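Local structure of DNA mismatch repair protein MutS (Thermus aquaticus, 1EWQ) at residues C[297-300]-C[301-305]; C[308-311]-C[312-316]; C[252-255]-C[256-260]; C[652-655]-C[656-659]; C[361-365]-C[366-370]. The protein binds mismatched DNA in the DNA mismatch repair pathway, probably carrying out the recognition step, and has a weak ATPase activity. All blocks are in the same frame, centred on the assembly; numbering follows the deposited sequence.

Contact 1 (C[297-300]-C[301-305]); sequences LDRG and PLEAR
D298 and P301 meet at the start of helix 299-314, where the chain turns from a loop into its first helical turn. D298 holds the N-cap position, but its carboxylate makes no capping bond. Its CB instead presses on the ring of P301, with D298 CB 3.3 Å from P301 CG. The backbone of D298 still joins the helix. Its carbonyl oxygen accepts the N-H of L302, 3.3 Å from D298 O to L302 N. The branch of L302 lies over the same oxygen, with L302 CG 3.3 Å from D298 O. Beyond it, L302 is buried against L296, L618 and F547.

R299 follows. R299 O accepts the N-H of E303, 2.8 Å from R299 O to E303 N. The side chains of this i to i+4 pair form a salt bridge, with R299 NH1 2.5 Å from E303 OE2. A chi1 of -165° sets R299 CG trans to the backbone N, and the extended chain beyond it holds the guanidinium out beside E303. E303 bends at chi2 (-80°), which brings its carboxylate back to the arginine. E303 OE2 lies over one face of the guanidinium, and the two planes are 55° apart. Both groups have second partners. R299 NH2 is hydrogen-bonded to F547 O, and E303 OE1 forms a salt bridge with R544. The helix start is thus joined to strand 546-547 and its approach.

G300 acts through its backbone, with G300 O 3.1 Å from the donor A304 N.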
# COMPACT_ATOMS: atom_id res chain seq x y z
N LEU C 297 26.55 28.69 1.81
CA LEU C 297 26.56 29.90 2.63
C LEU C 297 27.51 30.92 1.99
O LEU C 297 27.60 32.06 2.44
CB LEU C 297 27.06 29.60 4.04
CG LEU C 297 26.34 28.56 4.89
CD1 LEU C 297 27.10 28.37 6.22
CD2 LEU C 297 24.92 29.02 5.14
N ASP C 298 28.21 30.50 0.94
CA ASP C 298 29.20 31.36 0.29
C ASP C 298 28.73 32.04 -0.99
O ASP C 298 28.41 31.39 -1.98
CB ASP C 298 30.45 30.53 0.02
CG ASP C 298 30.89 29.74 1.25
OD1 ASP C 298 31.25 30.38 2.27
OD2 ASP C 298 30.86 28.49 1.19
N ARG C 299 28.73 33.36 -0.94
CA ARG C 299 28.30 34.20 -2.06
C ARG C 299 29.03 33.88 -3.36
O ARG C 299 28.41 33.69 -4.40
CB ARG C 299 28.53 35.66 -1.69
CG ARG C 299 27.83 36.68 -2.57
CD ARG C 299 28.21 38.06 -2.05
NE ARG C 299 27.33 39.13 -2.51
CZ ARG C 299 27.27 39.55 -3.76
NH1 ARG C 299 28.05 39.01 -4.69
NH2 ARG C 299 26.43 40.54 -4.09
N GLY C 300 30.36 33.85 -3.29
CA GLY C 300 31.19 33.59 -4.46
C GLY C 300 30.78 32.37 -5.27
O GLY C 300 30.46 32.49 -6.45
N PRO C 301 30.80 31.17 -4.66
CA PRO C 301 30.40 30.00 -5.44
C PRO C 301 28.95 30.08 -5.92
O PRO C 301 28.61 29.57 -7.00
CB PRO C 301 30.67 28.82 -4.50
CG PRO C 301 30.76 29.45 -3.13
CD PRO C 301 31.41 30.77 -3.38
N LEU C 302 28.09 30.74 -5.15
CA LEU C 302 26.70 30.88 -5.56
C LEU C 302 26.60 31.76 -6.81
O LEU C 302 25.88 31.43 -7.75
CB LEU C 302 25.85 31.47 -4.43
CG LEU C 302 25.51 30.47 -3.32
CD1 LEU C 302 24.94 31.20 -2.12
CD2 LEU C 302 24.53 29.41 -3.85
N GLU C 303 27.32 32.87 -6.82
CA GLU C 303 27.29 33.77 -7.97
C GLU C 303 27.84 33.04 -9.21
O GLU C 303 27.41 33.31 -10.33
CB GLU C 303 28.12 35.03 -7.68
CG GLU C 303 27.67 35.79 -6.42
CD GLU C 303 26.45 36.66 -6.64
OE1 GLU C 303 25.60 36.32 -7.50
OE2 GLU C 303 26.32 37.70 -5.95
N ALA C 304 28.76 32.11 -9.00
CA ALA C 304 29.33 31.35 -10.11
C ALA C 304 28.27 30.38 -10.66
O ALA C 304 28.17 30.20 -11.87
CB ALA C 304 30.57 30.57 -9.66
N ARG C 305 27.49 29.77 -9.78
CA ARG C 305 26.44 28.86 -10.23
C ARG C 305 25.39 29.68 -10.98
O ARG C 305 24.88 29.25 -12.02
CB ARG C 305 25.76 28.15 -9.04
CG ARG C 305 26.56 27.02 -8.37
CD ARG C 305 25.70 26.37 -7.26
NE ARG C 305 26.40 25.30 -6.53
CZ ARG C 305 25.90 24.63 -5.50
NH1 ARG C 305 24.68 24.89 -5.05
NH2 ARG C 305 26.63 23.70 -4.90

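Contact 2 (C[308-311]-C[312-316]); sequences RVEG and FVREG
E310 and R314 form an i to i+4 salt bridge on the last turns of helix 299-314. E310 OE1 is 2.9 Å from R314 NH2. With chi1 at -176° and the chain extended beyond CG, the glutamate brings its carboxylate to the arginine's end. The arginine is also extended and slants across it. Their carboxylate and guanidinium planes are 50° apart. E310 OE1 has a long, weak ion pair with R544 as well, so this oxygen probably faces positive charge from two residues.

A second arginine, R308, lies beside an aromatic ring. R308 and F312 run side by side in the same direction. Their flat groups are 28° apart, and R308 NH1 is 3.8 Å from F312 CE1. R308 also rests on L527 and Y530 of helix 514-540, and F312 rests on A534.

Apolar packing is modest within the pair of segments. V309 CG1 lies 4.3 Å from V313 CG2, and both valines also touch F608.

The backbone bonds are mainly i to i+4. F312 N donates to R308 O, V313 N to V309 O and R314 N to E310 O. F312 N and V313 N also make weak bonds to V309 O and E310 O. The last i to i+4 bond ties E315 N to G311 O at 3.1 Å. E315 then leaves the helix as the centre of an inverse gamma turn and takes the N-cap position of helix 316-326. This tight turn brings G316 N within 2.8 Å of R314 O, to which it is hydrogen-bonded.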
# COMPACT_ATOMS: atom_id res chain seq x y z
N ARG C 308 26.48 30.49 -14.57
CA ARG C 308 26.26 29.39 -15.51
C ARG C 308 24.78 29.21 -15.86
O ARG C 308 24.44 28.91 -17.01
CB ARG C 308 26.84 28.10 -14.95
CG ARG C 308 28.37 28.09 -14.90
CD ARG C 308 28.93 26.68 -14.84
NE ARG C 308 29.64 26.32 -16.06
CZ ARG C 308 29.08 26.29 -17.27
NH1 ARG C 308 27.79 26.57 -17.41
NH2 ARG C 308 29.82 26.03 -18.35
N VAL C 309 23.90 29.40 -14.88
CA VAL C 309 22.47 29.26 -15.11
C VAL C 309 22.04 30.36 -16.09
O VAL C 309 21.43 30.09 -17.13
CB VAL C 309 21.66 29.45 -13.81
CG1 VAL C 309 20.16 29.39 -14.09
CG2 VAL C 309 22.06 28.39 -12.79
N GLU C 310 22.38 31.59 -15.74
CA GLU C 310 22.04 32.75 -16.56
C GLU C 310 22.52 32.55 -17.98
O GLU C 310 21.85 32.94 -18.94
CB GLU C 310 22.66 34.01 -15.97
CG GLU C 310 22.29 35.28 -16.71
CD GLU C 310 22.58 36.53 -15.89
OE1 GLU C 310 23.76 36.84 -15.67
OE2 GLU C 310 21.61 37.18 -15.45
N GLY C 311 23.70 31.95 -18.11
CA GLY C 311 24.27 31.70 -19.42
C GLY C 311 23.39 30.79 -20.26
O GLY C 311 23.26 31.00 -21.46
N PHE C 312 22.80 29.78 -19.64
CA PHE C 312 21.93 28.87 -20.38
C PHE C 312 20.55 29.49 -20.57
O PHE C 312 19.80 29.07 -21.44
CB PHE C 312 21.80 27.52 -19.67
CG PHE C 312 22.91 26.56 -19.99
CD1 PHE C 312 23.73 26.06 -18.98
CD2 PHE C 312 23.13 26.12 -21.29
CE1 PHE C 312 24.74 25.15 -19.26
CE2 PHE C 312 24.14 25.21 -21.58
CZ PHE C 312 24.95 24.71 -20.56
N VAL C 313 20.22 30.48 -19.75
CA VAL C 313 18.94 31.15 -19.88
C VAL C 313 18.98 32.01 -21.14
O VAL C 313 18.00 32.09 -21.88
CB VAL C 313 18.63 32.06 -18.66
CG1 VAL C 313 17.51 33.03 -19.00
CG2 VAL C 313 18.23 31.20 -17.46
N ARG C 314 20.13 32.62 -21.40
CA ARG C 314 20.30 33.47 -22.57
C ARG C 314 20.47 32.66 -23.84
O ARG C 314 19.70 32.79 -24.78
CB ARG C 314 21.51 34.38 -22.41
CG ARG C 314 21.50 35.20 -21.15
CD ARG C 314 22.69 36.13 -21.11
NE ARG C 314 22.83 36.77 -19.80
CZ ARG C 314 23.76 37.66 -19.50
NH1 ARG C 314 24.65 38.02 -20.42
NH2 ARG C 314 23.82 38.17 -18.27
N GLU C 315 21.49 31.80 -23.86
CA GLU C 315 21.79 30.97 -25.01
C GLU C 315 20.81 29.81 -25.19
O GLU C 315 21.15 28.65 -24.98
CB GLU C 315 23.22 30.45 -24.87
CG GLU C 315 24.21 31.59 -24.77
CD GLU C 315 24.22 32.44 -26.03
OE1 GLU C 315 24.61 33.62 -25.96
OE2 GLU C 315 23.83 31.90 -27.10
N GLY C 316 19.59 30.16 -25.62
CA GLY C 316 18.53 29.18 -25.80
C GLY C 316 18.86 27.98 -26.67
O GLY C 316 18.63 26.83 -26.28

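Contact 3 (C[252-255]-C[256-260]); sequences LPEA and TLRAL. With EDO (1,2-ethanediol), chain G.
L252 and L257 form the tightly packed side of this contact. Their side chains meet at about a right angle, with L252 CD1 3.9 Å from L257 CD2. The branch of L257 also lies on the backbone of L252, where L257 CD1 is 3.6 Å from L252 O. T256 is buried beside them. Its CB packs on P253 O, and its hydroxyl OG1 is hydrogen-bonded to I622 O. P253 CD rests near T256 OG1.

These residues open the short helix 254-259, with P253 at the N-cap position. P253 O receives L257 N, E254 O receives R258 N, and A255 O receives A259 N at 2.8 Å. The helix packs against helix 163-173 and strand 621-625, which belongs to the ATPase domain. The side chain of A259 is about 9 Å from that of S590 in the predicted ATP site.

The other side is more open. R258 is exposed, while E254 alongside it is buried against F171 and F198. The fully extended glutamate chain (chi1 -180°) carries OE2 out to the level of R258 NE. R258 NE donates an almost straight bond to the anti side of E254 OE2, at 3.0 Å, and that oxygen lies in the guanidinium plane. A water donates to E254 OE2 and is weakly bonded to R258 NH2. E254 OE1 forms a salt bridge with R197. An alanine in place of E254 would remove the carboxylate that both arginines share, and would probably leave R258 and R197 short of a charge partner and R258 freer to swing. A 1,2-ethanediol molecule, probably from the crystallisation liquor, donates from O2 to L252 O at 2.7 Å.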
# COMPACT_ATOMS: atom_id res chain seq x y z
N LEU C 252 19.02 22.62 7.49
CA LEU C 252 17.66 22.29 7.08
C LEU C 252 17.11 21.14 7.94
O LEU C 252 17.11 19.98 7.52
CB LEU C 252 17.62 21.88 5.61
CG LEU C 252 17.90 22.97 4.57
CD1 LEU C 252 17.94 22.33 3.18
CD2 LEU C 252 16.84 24.05 4.63
N PRO C 253 16.65 21.45 9.16
CA PRO C 253 16.11 20.43 10.06
C PRO C 253 15.04 19.59 9.36
O PRO C 253 14.44 20.03 8.38
CB PRO C 253 15.53 21.25 11.21
CG PRO C 253 16.44 22.43 11.27
CD PRO C 253 16.64 22.78 9.80
N GLU C 254 14.79 18.40 9.89
CA GLU C 254 13.76 17.53 9.33
C GLU C 254 12.40 18.23 9.32
O GLU C 254 11.66 18.15 8.34
CB GLU C 254 13.65 16.24 10.15
CG GLU C 254 12.59 15.27 9.60
CD GLU C 254 12.48 13.99 10.42
OE1 GLU C 254 13.52 13.50 10.91
OE2 GLU C 254 11.34 13.48 10.56
N ALA C 255 12.08 18.92 10.41
CA ALA C 255 10.80 19.61 10.51
C ALA C 255 10.62 20.58 9.34
O ALA C 255 9.53 20.69 8.77
CB ALA C 255 10.72 20.37 11.83
N THR C 256 11.70 21.26 8.99
CA THR C 256 11.69 22.23 7.90
C THR C 256 11.55 21.55 6.54
O THR C 256 10.72 21.95 5.72
CB THR C 256 13.00 23.04 7.90
OG1 THR C 256 13.03 23.87 9.06
CG2 THR C 256 13.10 23.90 6.65
N LEU C 257 12.37 20.54 6.29
CA LEU C 257 12.30 19.81 5.03
C LEU C 257 10.90 19.27 4.82
O LEU C 257 10.40 19.27 3.70
CB LEU C 257 13.32 18.67 5.00
CG LEU C 257 14.79 19.10 4.84
CD1 LEU C 257 15.69 17.90 4.93
CD2 LEU C 257 14.97 19.82 3.52
N ARG C 258 10.26 18.82 5.91
CA ARG C 258 8.90 18.29 5.85
C ARG C 258 7.86 19.39 5.67
O ARG C 258 6.96 19.26 4.84
CB ARG C 258 8.56 17.51 7.13
CG ARG C 258 9.17 16.10 7.24
CD ARG C 258 8.76 15.42 8.55
NE ARG C 258 9.18 14.02 8.62
CZ ARG C 258 8.68 13.05 7.84
NH1 ARG C 258 7.75 13.33 6.94
NH2 ARG C 258 9.12 11.80 7.97
N ALA C 259 7.97 20.46 6.46
CA ALA C 259 7.01 21.55 6.37
C ALA C 259 7.08 22.27 5.03
O ALA C 259 6.07 22.79 4.55
CB ALA C 259 7.21 22.56 7.51
N LEU C 260 8.26 22.30 4.42
CA LEU C 260 8.45 22.95 3.13
C LEU C 260 8.28 21.98 1.96
O LEU C 260 8.38 22.38 0.79
CB LEU C 260 9.85 23.57 3.06
CG LEU C 260 10.06 25.06 3.36
CD1 LEU C 260 8.93 25.64 4.22
CD2 LEU C 260 11.43 25.23 4.00
C1 EDO G . 20.56 20.78 9.52
O1 EDO G . 20.47 20.90 10.96
C2 EDO G . 20.51 19.33 9.12
O2 EDO G . 19.59 19.18 8.05
O HOH W 1 11.76 10.81 9.74

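Contact 4 (C[652-655]-C[656-659]); sequences EATE and NSLV
S657 OG sits against the backbone of T654 and accepts its N-H. The bond from T654 N to S657 OG is 2.8 Å and nearly straight at 164°. The serine reaches it with OG beside its own backbone N (chi1 -61°). The same hydroxyl is hydrogen-bonded to D620 OD1, so two bonds hold this buried oxygen and probably fix its rotation. The return bond runs through the backbone. S657 N donates to T654 O at 3.0 Å, from well above the carbonyl plane. It closes a type I beta turn from T654 to S657.

E655 and N656 fill the corner of the turn. Their side chains lie alongside each other and point the same way. The carboxylate and amide planes are only 18° apart, and E655 CG is 4.0 Å from N656 ND2. On the buried side, A653 CB meets V659 CG2 at 4.1 Å.

A653 O is also hydrogen-bonded to R687. The turn carries the chain from helix 638-652 into strand 657-662, which lies between the parallel strands 621-625 and 690-694. This is a helix-to-strand connection in the alpha/beta core of a P-loop ATPase domain.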
# COMPACT_ATOMS: atom_id res chain seq x y z
N GLU C 652 18.87 26.87 18.34
CA GLU C 652 19.69 26.79 17.14
C GLU C 652 19.68 28.07 16.32
O GLU C 652 20.64 28.35 15.61
CB GLU C 652 19.26 25.59 16.28
CG GLU C 652 17.86 25.67 15.66
CD GLU C 652 17.34 24.30 15.18
OE1 GLU C 652 18.13 23.34 15.08
OE2 GLU C 652 16.12 24.20 14.89
N ALA C 653 18.61 28.87 16.44
CA ALA C 653 18.47 30.12 15.69
C ALA C 653 19.52 31.18 15.98
O ALA C 653 19.85 31.46 17.13
CB ALA C 653 17.10 30.70 15.91
N THR C 654 20.00 31.80 14.91
CA THR C 654 21.03 32.83 14.98
C THR C 654 20.54 34.13 14.33
O THR C 654 19.43 34.18 13.81
CB THR C 654 22.29 32.29 14.26
OG1 THR C 654 23.37 32.24 15.19
CG2 THR C 654 22.65 33.12 13.05
N GLU C 655 21.36 35.19 14.38
CA GLU C 655 20.98 36.47 13.77
C GLU C 655 20.90 36.34 12.25
O GLU C 655 20.40 37.23 11.57
CB GLU C 655 22.01 37.55 14.11
CG GLU C 655 23.44 37.15 13.75
CD GLU C 655 24.44 38.28 13.93
OE1 GLU C 655 25.65 37.99 14.04
OE2 GLU C 655 24.02 39.46 13.94
N ASN C 656 21.41 35.23 11.72
CA ASN C 656 21.38 35.00 10.29
C ASN C 656 20.37 33.91 9.93
O ASN C 656 20.40 33.36 8.83
CB ASN C 656 22.78 34.61 9.80
CG ASN C 656 23.79 35.71 10.05
OD1 ASN C 656 23.52 36.89 9.79
ND2 ASN C 656 24.96 35.35 10.56
N SER C 657 19.48 33.61 10.86
CA SER C 657 18.49 32.58 10.61
C SER C 657 17.17 33.12 10.13
O SER C 657 16.81 34.26 10.42
CB SER C 657 18.27 31.73 11.86
OG SER C 657 19.47 31.09 12.23
N LEU C 658 16.47 32.30 9.36
CA LEU C 658 15.14 32.63 8.86
C LEU C 658 14.26 31.74 9.70
O LEU C 658 14.37 30.52 9.62
CB LEU C 658 14.97 32.27 7.38
CG LEU C 658 13.53 32.40 6.83
CD1 LEU C 658 13.11 33.87 6.82
CD2 LEU C 658 13.44 31.83 5.40
N VAL C 659 13.42 32.35 10.53
CA VAL C 659 12.52 31.61 11.40
C VAL C 659 11.08 31.84 10.95
O VAL C 659 10.67 32.99 10.73
CB VAL C 659 12.67 32.08 12.87
CG1 VAL C 659 11.70 31.35 13.76
CG2 VAL C 659 14.14 31.86 13.35

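Contact 5 (C[361-365]-C[366-370]); sequences ELRAL and LGEEV
E368 reaches over one face of the R363 guanidinium with its OE2. The two flat groups are almost perpendicular, with planes 83° apart, and the side chains also cross at about a right angle. This is a salt bridge, modelled at 2.5 Å from R363 NE to E368 OE2. The oxygen is too close to a neighbouring atom in the model, so its exact place is doubtful. The extended chain of R363, which starts from a chi1 of -167°, carries its end outward from the helix flank, where E368 of the following loop folds back to it. E368 bends at chi2 to meet it. A leucine in place of R363 would probably leave the E368 carboxylate without its charge mate and let its side chain turn more freely.

The backbone below marks the end of helix 346-366. L366 N donates a nearly straight bond to L362 O at 2.9 Å. The next bond, G367 N to R363 O, is weak. G367 leaves the helix with positive phi (85°), where a side chain would press on the carbonyl oxygen of L366. E368 is then the centre of an inverse gamma turn, with a weak bond from E369 N to G367 O.

The buried side of this helix end faces two others. L362 packs on L325 of helix 316-326 and L524 of helix 514-540. L366 packs on V322 and L527, and V370 on I523 and L527 of helix 514-540.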
# COMPACT_ATOMS: atom_id res chain seq x y z
N GLU C 361 29.72 15.15 -29.63
CA GLU C 361 28.73 16.12 -30.07
C GLU C 361 28.57 17.22 -29.01
O GLU C 361 28.45 18.40 -29.33
CB GLU C 361 27.39 15.44 -30.34
CG GLU C 361 27.45 14.33 -31.39
CD GLU C 361 26.09 13.70 -31.65
OE1 GLU C 361 25.20 14.39 -32.19
OE2 GLU C 361 25.92 12.51 -31.31
N LEU C 362 28.55 16.81 -27.74
CA LEU C 362 28.42 17.76 -26.64
C LEU C 362 29.69 18.61 -26.61
O LEU C 362 29.63 19.83 -26.46
CB LEU C 362 28.29 17.03 -25.31
CG LEU C 362 26.94 16.43 -24.94
CD1 LEU C 362 27.11 15.52 -23.74
CD2 LEU C 362 25.94 17.53 -24.65
N ARG C 363 30.83 17.95 -26.76
CA ARG C 363 32.11 18.65 -26.75
C ARG C 363 32.10 19.73 -27.83
O ARG C 363 32.63 20.82 -27.64
CB ARG C 363 33.26 17.67 -26.99
CG ARG C 363 34.62 18.28 -26.69
CD ARG C 363 35.69 17.23 -26.45
NE ARG C 363 36.73 17.76 -25.56
CZ ARG C 363 37.89 17.16 -25.29
NH1 ARG C 363 38.19 16.00 -25.84
NH2 ARG C 363 38.73 17.73 -24.45
N ALA C 364 31.47 19.43 -28.96
CA ALA C 364 31.39 20.38 -30.06
C ALA C 364 30.54 21.60 -29.70
O ALA C 364 30.82 22.71 -30.14
CB ALA C 364 30.82 19.70 -31.30
N LEU C 365 29.50 21.38 -28.90
CA LEU C 365 28.60 22.47 -28.50
C LEU C 365 29.16 23.34 -27.38
O LEU C 365 29.08 24.56 -27.43
CB LEU C 365 27.24 21.92 -28.07
CG LEU C 365 26.29 21.44 -29.16
CD1 LEU C 365 25.10 20.76 -28.51
CD2 LEU C 365 25.84 22.61 -30.01
N LEU C 366 29.71 22.70 -26.36
CA LEU C 366 30.25 23.43 -25.22
C LEU C 366 31.68 23.91 -25.44
O LEU C 366 32.20 24.71 -24.67
CB LEU C 366 30.16 22.57 -23.96
CG LEU C 366 28.73 22.12 -23.65
CD1 LEU C 366 28.73 20.99 -22.64
CD2 LEU C 366 27.94 23.32 -23.13
N GLY C 367 32.31 23.41 -26.50
CA GLY C 367 33.67 23.82 -26.81
C GLY C 367 34.74 23.03 -26.06
O GLY C 367 34.43 22.25 -25.15
N GLU C 368 35.99 23.24 -26.45
CA GLU C 368 37.11 22.55 -25.83
C GLU C 368 37.60 23.34 -24.64
O GLU C 368 38.62 24.01 -24.71
CB GLU C 368 38.27 22.38 -26.82
CG GLU C 368 38.80 20.95 -26.93
CD GLU C 368 38.04 20.12 -27.95
OE1 GLU C 368 38.13 20.43 -29.15
OE2 GLU C 368 37.36 19.15 -27.55
N GLU C 369 36.86 23.28 -23.54
CA GLU C 369 37.24 23.99 -22.33
C GLU C 369 36.45 23.44 -21.16
O GLU C 369 36.78 23.70 -20.00
CB GLU C 369 36.95 25.49 -22.45
CG GLU C 369 37.55 26.28 -21.30
CD GLU C 369 36.92 27.64 -21.14
OE1 GLU C 369 35.77 27.71 -20.64
OE2 GLU C 369 37.57 28.65 -21.51
N VAL C 370 35.39 22.71 -21.47
CA VAL C 370 34.58 22.10 -20.43
C VAL C 370 35.48 21.08 -19.76
O VAL C 370 35.30 20.74 -18.59
CB VAL C 370 33.37 21.39 -21.02
CG1 VAL C 370 32.33 21.18 -19.95
CG2 VAL C 370 32.80 22.19 -22.17

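Overall arrangement
From the N terminus the order is contact 3, contact 1, contact 2, contact 5 and contact 4. Each closes one short local turn. They follow in series, and none nests in or crosses another. Contacts 1 and 2 mark the two ends of helix 299-314, with centres 17 Å apart, and R544 approaches a glutamate in each. Contact 2 touches contact 5 where F312 CZ is 4.2 Å from L366 CD2. This brings the ends of helices 299-314 and 346-366 together beside helix 514-540. Contacts 3 and 4 meet where P253 CG is 4.0 Å from E652 OE2, joining helix 254-259 to the ATPase domain.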